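Local structure of L544 (4AMQ) at residues 33-38 against 51-56; 28-33 against 204-209. The protein is thought to act as a virion-associated nucleotidyl transferase that uses divalent metal ions, possibly in transcription-coupled DNA repair. All blocks are in the same frame, centred on the assembly; numbering follows the deposited sequence.

Contact 1. Residues 33-38 against 51-56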
loop_
_atom_site.group_PDB
_atom_site.type_symbol
_atom_site.label_atom_id
_atom_site.label_comp_id
_atom_site.label_asym_id
_atom_site.label_seq_id
_atom_site.Cartn_x
_atom_site.Cartn_y
_atom_site.Cartn_z
ATOM N N TYR A 33 11.765 -6.457 18.118
ATOM C CA TYR A 33 12.744 -5.707 17.341
ATOM C C TYR A 33 12.097 -4.484 16.699
ATOM O O TYR A 33 12.658 -3.390 16.728
ATOM C CB TYR A 33 13.381 -6.587 16.266
ATOM C CG TYR A 33 14.306 -5.831 15.337
ATOM C CD1 TYR A 33 15.599 -5.506 15.726
ATOM C CD2 TYR A 33 13.887 -5.446 14.069
ATOM C CE1 TYR A 33 16.449 -4.816 14.879
ATOM C CE2 TYR A 33 14.727 -4.754 13.217
ATOM C CZ TYR A 33 16.007 -4.441 13.626
ATOM O OH TYR A 33 16.849 -3.753 12.778
ATOM N N ILE A 34 10.912 -4.681 16.126
ATOM C CA ILE A 34 10.168 -3.592 15.503
ATOM C C ILE A 34 9.807 -2.516 16.524
ATOM O O ILE A 34 10.075 -1.332 16.311
ATOM C CB ILE A 34 8.894 -4.108 14.799
ATOM C CG1 ILE A 34 9.269 -4.931 13.563
ATOM C CG2 ILE A 34 7.989 -2.950 14.408
ATOM C CD1 ILE A 34 8.087 -5.534 12.834
ATOM N N LYS A 35 9.214 -2.932 17.637
ATOM C CA LYS A 35 8.801 -1.999 18.681
ATOM C C LYS A 35 9.977 -1.320 19.382
ATOM O O LYS A 35 9.891 -0.152 19.754
ATOM C CB LYS A 35 7.925 -2.707 19.713
ATOM C CG LYS A 35 6.584 -3.171 19.180
ATOM C CD LYS A 35 5.867 -4.008 20.218
ATOM C CE LYS A 35 4.361 -3.893 20.082
ATOM N NZ LYS A 35 3.661 -4.716 21.105
ATOM N N ASN A 36 11.074 -2.048 19.562
ATOM C CA ASN A 36 12.224 -1.511 20.287
ATOM C C ASN A 36 13.223 -0.742 19.427
ATOM O O ASN A 36 13.758 0.280 19.853
ATOM C CB ASN A 36 12.955 -2.620 21.047
ATOM C CG ASN A 36 12.148 -3.161 22.208
ATOM O OD1 ASN A 36 11.190 -2.533 22.662
ATOM N ND2 ASN A 36 12.536 -4.331 22.701
ATOM N N LYS A 37 13.478 -1.235 18.221
ATOM C CA LYS A 37 14.543 -0.681 17.393
ATOM C C LYS A 37 14.046 0.208 16.254
ATOM O O LYS A 37 14.733 1.143 15.849
ATOM C CB LYS A 37 15.422 -1.806 16.837
ATOM C CG LYS A 37 15.973 -2.735 17.909
ATOM C CD LYS A 37 16.676 -1.942 18.998
ATOM C CE LYS A 37 17.170 -2.845 20.115
ATOM N NZ LYS A 37 17.784 -2.052 21.216
ATOM N N ILE A 38 12.855 -0.083 15.738
ATOM C CA ILE A 38 12.330 0.663 14.599
ATOM C C ILE A 38 11.409 1.812 15.010
ATOM O O ILE A 38 11.702 2.974 14.735
ATOM C CB ILE A 38 11.597 -0.254 13.600
ATOM C CG1 ILE A 38 12.520 -1.382 13.139
ATOM C CG2 ILE A 38 11.112 0.549 12.404
ATOM C CD1 ILE A 38 13.798 -0.887 12.510
ATOM N N TYR A 51 0.656 5.563 20.706
ATOM C CA TYR A 51 0.497 4.942 19.393
ATOM C C TYR A 51 -0.236 3.610 19.457
ATOM O O TYR A 51 -0.136 2.881 20.447
ATOM C CB TYR A 51 1.844 4.801 18.663
ATOM C CG TYR A 51 2.698 3.613 19.062
ATOM C CD1 TYR A 51 2.402 2.332 18.609
ATOM C CD2 TYR A 51 3.825 3.778 19.861
ATOM C CE1 TYR A 51 3.191 1.244 18.960
ATOM C CE2 TYR A 51 4.621 2.697 20.212
ATOM C CZ TYR A 51 4.299 1.434 19.758
ATOM O OH TYR A 51 5.085 0.358 20.106
ATOM N N GLN A 52 -0.985 3.306 18.400
ATOM C CA GLN A 52 -1.710 2.047 18.318
ATOM C C GLN A 52 -1.427 1.330 17.003
ATOM O O GLN A 52 -1.487 1.932 15.928
ATOM C CB GLN A 52 -3.213 2.276 18.464
ATOM C CG GLN A 52 -4.001 0.999 18.738
ATOM C CD GLN A 52 -4.561 0.944 20.151
ATOM O OE1 GLN A 52 -5.319 1.822 20.565
ATOM N NE2 GLN A 52 -4.193 -0.094 20.898
ATOM N N ILE A 53 -1.110 0.043 17.097
ATOM C CA ILE A 53 -0.896 -0.780 15.918
ATOM C C ILE A 53 -2.236 -1.228 15.341
ATOM O O ILE A 53 -3.090 -1.746 16.062
ATOM C CB ILE A 53 -0.041 -2.007 16.258
ATOM C CG1 ILE A 53 1.310 -1.556 16.823
ATOM C CG2 ILE A 53 0.138 -2.898 15.032
ATOM C CD1 ILE A 53 2.236 -2.688 17.190
ATOM N N LYS A 54 -2.420 -1.019 14.041
ATOM C CA LYS A 54 -3.666 -1.383 13.381
ATOM C C LYS A 54 -3.436 -2.453 12.320
ATOM O O LYS A 54 -2.303 -2.869 12.078
ATOM C CB LYS A 54 -4.302 -0.152 12.733
ATOM C CG LYS A 54 -4.560 1.002 13.691
ATOM C CD LYS A 54 -5.598 0.642 14.745
ATOM C CE LYS A 54 -5.856 1.812 15.686
ATOM N NZ LYS A 54 -6.746 1.443 16.824
ATOM N N GLY A 55 -4.525 -2.902 11.702
ATOM C CA GLY A 55 -4.453 -3.752 10.528
ATOM C C GLY A 55 -3.867 -5.132 10.740
ATOM O O GLY A 55 -4.017 -5.732 11.801
ATOM N N SER A 56 -3.186 -5.627 9.712
ATOM C CA SER A 56 -2.704 -7.002 9.684
ATOM C C SER A 56 -1.622 -7.300 10.717
ATOM O O SER A 56 -1.535 -8.418 11.219
ATOM C CB SER A 56 -2.207 -7.369 8.280
ATOM O OG SER A 56 -1.062 -6.614 7.926
#
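Lys35 reaches from helix 28-42 to Tyr51 and Ile53, two residues on the same side of strand 51-54, and every touch between the segments runs through its hydrocarbon chain. Both contacts are van der Waals touches: a hydroxyl against methylenes, and a methyl against CE. Near the root of the side chain, the Tyr51 hydroxyl comes up against methylene groups, with OH 3.9 Å from Lys35 CG, so the phenol meets the lysine by its end and not by its ring. Farther out, the CD1 methyl of Ile53 lies 3.8 Å from Lys35 CE. Beyond CG the lysine is extended, which lets one chain meet the tyrosine with its first carbons and the isoleucine with its last. Ile53 has CG1 opposite the carbonyl carbon (chi1 -59°) and then runs straight out (chi2 180°), sending CD1 toward the helix; its CG1 also sits at the edge of the Tyr51 ring, in the ring plane.

Strand 51-54 is the outermost strand at one end of the mixed sheet of the nucleotidyltransferase domain. Backbone bonds of Gln52 with Val70 and of Lys54 with Asp68 tie it antiparallel to strand 66-72, which carries the manganese ligands Asp66 and Asp68; the Ile53 side chain is about 9 Å from a bound manganese ion.

No hydrogen bond crosses between the segments. The ammonium end of the extended Lys35 is met by Glu31, one turn earlier on the same helix, in a salt bridge between NZ and OE2. Backbone spacing is wide, 10.2 Å between Lys35 CA and Ile53 CA, a gap bridged by side chains alone. Within the helix, Ile38 N bonds to Ile34 O at 3.1 Å and weakly to Tyr33 O, the latter marking a wider pi-type turn.

Contact 2. Residues 28-33 against 204-209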
loop_
_atom_site.group_PDB
_atom_site.type_symbol
_atom_site.label_atom_id
_atom_site.label_comp_id
_atom_site.label_asym_id
_atom_site.label_seq_id
_atom_site.Cartn_x
_atom_site.Cartn_y
_atom_site.Cartn_z
ATOM N N TYR A 28 7.696 -13.151 17.873
ATOM C CA TYR A 28 7.734 -12.143 18.925
ATOM C C TYR A 28 9.110 -11.494 19.024
ATOM O O TYR A 28 9.239 -10.358 19.483
ATOM C CB TYR A 28 7.283 -12.727 20.265
ATOM C CG TYR A 28 5.797 -12.967 20.314
ATOM C CD1 TYR A 28 4.921 -11.920 20.537
ATOM C CD2 TYR A 28 5.269 -14.232 20.119
ATOM C CE1 TYR A 28 3.564 -12.123 20.572
ATOM C CE2 TYR A 28 3.908 -14.445 20.155
ATOM C CZ TYR A 28 3.059 -13.384 20.382
ATOM O OH TYR A 28 1.695 -13.580 20.420
ATOM N N LYS A 29 10.134 -12.216 18.580
ATOM C CA LYS A 29 11.472 -11.648 18.471
ATOM C C LYS A 29 11.451 -10.506 17.461
ATOM O O LYS A 29 12.050 -9.453 17.677
ATOM C CB LYS A 29 12.475 -12.720 18.040
ATOM C CG LYS A 29 13.880 -12.201 17.800
ATOM C CD LYS A 29 14.812 -13.307 17.330
ATOM C CE LYS A 29 16.208 -12.773 17.066
ATOM N NZ LYS A 29 16.837 -12.225 18.301
ATOM N N LEU A 30 10.743 -10.722 16.358
ATOM C CA LEU A 30 10.611 -9.708 15.319
ATOM C C LEU A 30 9.769 -8.522 15.790
ATOM O O LEU A 30 10.151 -7.369 15.588
ATOM C CB LEU A 30 10.013 -10.319 14.051
ATOM C CG LEU A 30 9.938 -9.395 12.836
ATOM C CD1 LEU A 30 11.307 -8.813 12.526
ATOM C CD2 LEU A 30 9.386 -10.142 11.636
ATOM N N GLU A 31 8.628 -8.805 16.418
ATOM C CA GLU A 31 7.766 -7.749 16.949
ATOM C C GLU A 31 8.524 -6.860 17.930
ATOM O O GLU A 31 8.436 -5.632 17.870
ATOM C CB GLU A 31 6.527 -8.341 17.633
ATOM C CG GLU A 31 5.525 -7.285 18.108
ATOM C CD GLU A 31 4.356 -7.867 18.890
ATOM O OE1 GLU A 31 3.962 -9.021 18.624
ATOM O OE2 GLU A 31 3.830 -7.166 19.780
ATOM N N ARG A 32 9.272 -7.486 18.832
ATOM C CA ARG A 32 10.052 -6.749 19.819
ATOM C C ARG A 32 11.108 -5.890 19.127
ATOM O O ARG A 32 11.322 -4.737 19.498
ATOM C CB ARG A 32 10.711 -7.710 20.814
ATOM C CG ARG A 32 11.119 -7.071 22.137
ATOM C CD ARG A 32 10.006 -7.164 23.179
ATOM N NE ARG A 32 8.911 -6.227 22.933
ATOM C CZ ARG A 32 8.794 -5.044 23.527
ATOM N NH1 ARG A 32 9.708 -4.646 24.405
ATOM N NH2 ARG A 32 7.765 -4.255 23.246
ATOM N N TYR A 33 11.765 -6.457 18.118
ATOM C CA TYR A 33 12.744 -5.707 17.341
ATOM C C TYR A 33 12.097 -4.484 16.699
ATOM O O TYR A 33 12.658 -3.390 16.728
ATOM C CB TYR A 33 13.381 -6.587 16.266
ATOM C CG TYR A 33 14.306 -5.831 15.337
ATOM C CD1 TYR A 33 15.599 -5.506 15.726
ATOM C CD2 TYR A 33 13.887 -5.446 14.069
ATOM C CE1 TYR A 33 16.449 -4.816 14.879
ATOM C CE2 TYR A 33 14.727 -4.754 13.217
ATOM C CZ TYR A 33 16.007 -4.441 13.626
ATOM O OH TYR A 33 16.849 -3.753 12.778
ATOM N N LYS A 204 14.040 -1.455 5.745
ATOM C CA LYS A 204 14.682 -2.737 5.538
ATOM C C LYS A 204 14.780 -3.451 6.877
ATOM O O LYS A 204 15.655 -3.153 7.688
ATOM C CB LYS A 204 16.067 -2.562 4.926
ATOM C CG LYS A 204 16.659 -3.863 4.439
ATOM C CD LYS A 204 18.130 -3.726 4.109
ATOM C CE LYS A 204 18.707 -5.067 3.684
ATOM N NZ LYS A 204 20.178 -4.996 3.473
ATOM N N ILE A 205 13.866 -4.382 7.115
ATOM C CA ILE A 205 13.863 -5.119 8.373
ATOM C C ILE A 205 14.926 -6.211 8.339
ATOM O O ILE A 205 15.801 -6.261 9.207
ATOM C CB ILE A 205 12.485 -5.725 8.678
ATOM C CG1 ILE A 205 11.454 -4.614 8.871
ATOM C CG2 ILE A 205 12.554 -6.601 9.915
ATOM C CD1 ILE A 205 10.059 -5.124 9.163
ATOM N N GLU A 206 14.851 -7.079 7.334
ATOM C CA GLU A 206 15.880 -8.093 7.128
ATOM C C GLU A 206 16.442 -8.057 5.706
ATOM O O GLU A 206 17.357 -7.291 5.422
ATOM C CB GLU A 206 15.351 -9.489 7.467
ATOM C CG GLU A 206 15.154 -9.723 8.957
ATOM C CD GLU A 206 14.564 -11.085 9.261
ATOM O OE1 GLU A 206 14.400 -11.887 8.316
ATOM O OE2 GLU A 206 14.261 -11.352 10.443
ATOM N N TYR A 207 15.882 -8.876 4.818
ATOM C CA TYR A 207 16.397 -9.012 3.456
ATOM C C TYR A 207 15.844 -7.990 2.456
ATOM O O TYR A 207 16.414 -7.809 1.380
ATOM C CB TYR A 207 16.136 -10.423 2.927
ATOM C CG TYR A 207 16.870 -11.516 3.669
ATOM C CD1 TYR A 207 16.332 -12.085 4.814
ATOM C CD2 TYR A 207 18.099 -11.986 3.219
ATOM C CE1 TYR A 207 16.997 -13.088 5.496
ATOM C CE2 TYR A 207 18.772 -12.989 3.892
ATOM C CZ TYR A 207 18.215 -13.535 5.030
ATOM O OH TYR A 207 18.876 -14.533 5.708
ATOM N N TYR A 208 14.738 -7.334 2.799
ATOM C CA TYR A 208 14.105 -6.386 1.880
ATOM C C TYR A 208 13.193 -5.388 2.613
ATOM O O TYR A 208 12.847 -5.599 3.774
ATOM C CB TYR A 208 13.338 -7.144 0.787
ATOM C CG TYR A 208 12.232 -8.035 1.316
ATOM C CD1 TYR A 208 11.001 -7.498 1.683
ATOM C CD2 TYR A 208 12.413 -9.410 1.441
ATOM C CE1 TYR A 208 9.983 -8.303 2.164
ATOM C CE2 TYR A 208 11.398 -10.225 1.922
ATOM C CZ TYR A 208 10.185 -9.662 2.284
ATOM O OH TYR A 208 9.164 -10.453 2.765
ATOM N N PRO A 209 12.809 -4.292 1.933
ATOM C CA PRO A 209 12.016 -3.205 2.532
ATOM C C PRO A 209 10.578 -3.590 2.865
ATOM O O PRO A 209 9.950 -4.359 2.142
ATOM C CB PRO A 209 12.013 -2.127 1.441
ATOM C CG PRO A 209 13.130 -2.489 0.521
ATOM C CD PRO A 209 13.213 -3.974 0.555
#
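Leu30 makes the closest approach to the loop, its CD1 methyl lying 3.6 Å from Ile205 CG2. The two side chains cross at about a right angle and meet methyl to methyl. With CG opposite the backbone N (chi1 -175°), the leucine extends from the helix toward the loop. The same CD1 passes 4.4 Å from Glu206 OE2, a loose contact made by the carboxylate end of Glu206.

Helix 28-42 here packs against the connection between the antiparallel strands 196-204 and 209-217 of the central mixed sheet; the second of these strands supplies the manganese ligand Asp213. Ile205 also touches Ile210 and Phe212 of that strand, while Leu30 also touches Leu24 and Ile64.

One turn on, Tyr33 adds its ring to the apolar patch: CE2 lies 4.4 Å from Ile205 CG2, with the methyl placed obliquely to the ring. That single methyl therefore serves both helix residues. The phenol OH of Tyr33 hydrogen-bonds to Gln98 NE2, and Gln98 NE2 is also bonded to Lys204 O, so the glutamine links the tyrosine to the end of strand 196-204, just before the loop.

Both contacts use helix 28-42 and share Tyr33, and their centres lie 11 Å apart on the same side of the chain's centre. Along the sequence, contact 1 is local, joining the helix to a strand 13 residues on, and is nested within the stretch of chain that contact 2 closes, whose segments are 171 residues apart. The helix thus packs on the edge strand 51-54 and on the connection between two inner strands, 196-204 and 209-217, of the same six-stranded sheet in the nucleotidyltransferase domain. The two sites meet where Ile34 CD1 lies 4.2 Å from Ile205 CD1. Strands 66-72 and 209-217, which bear the manganese ligands, are neighbours in that sheet.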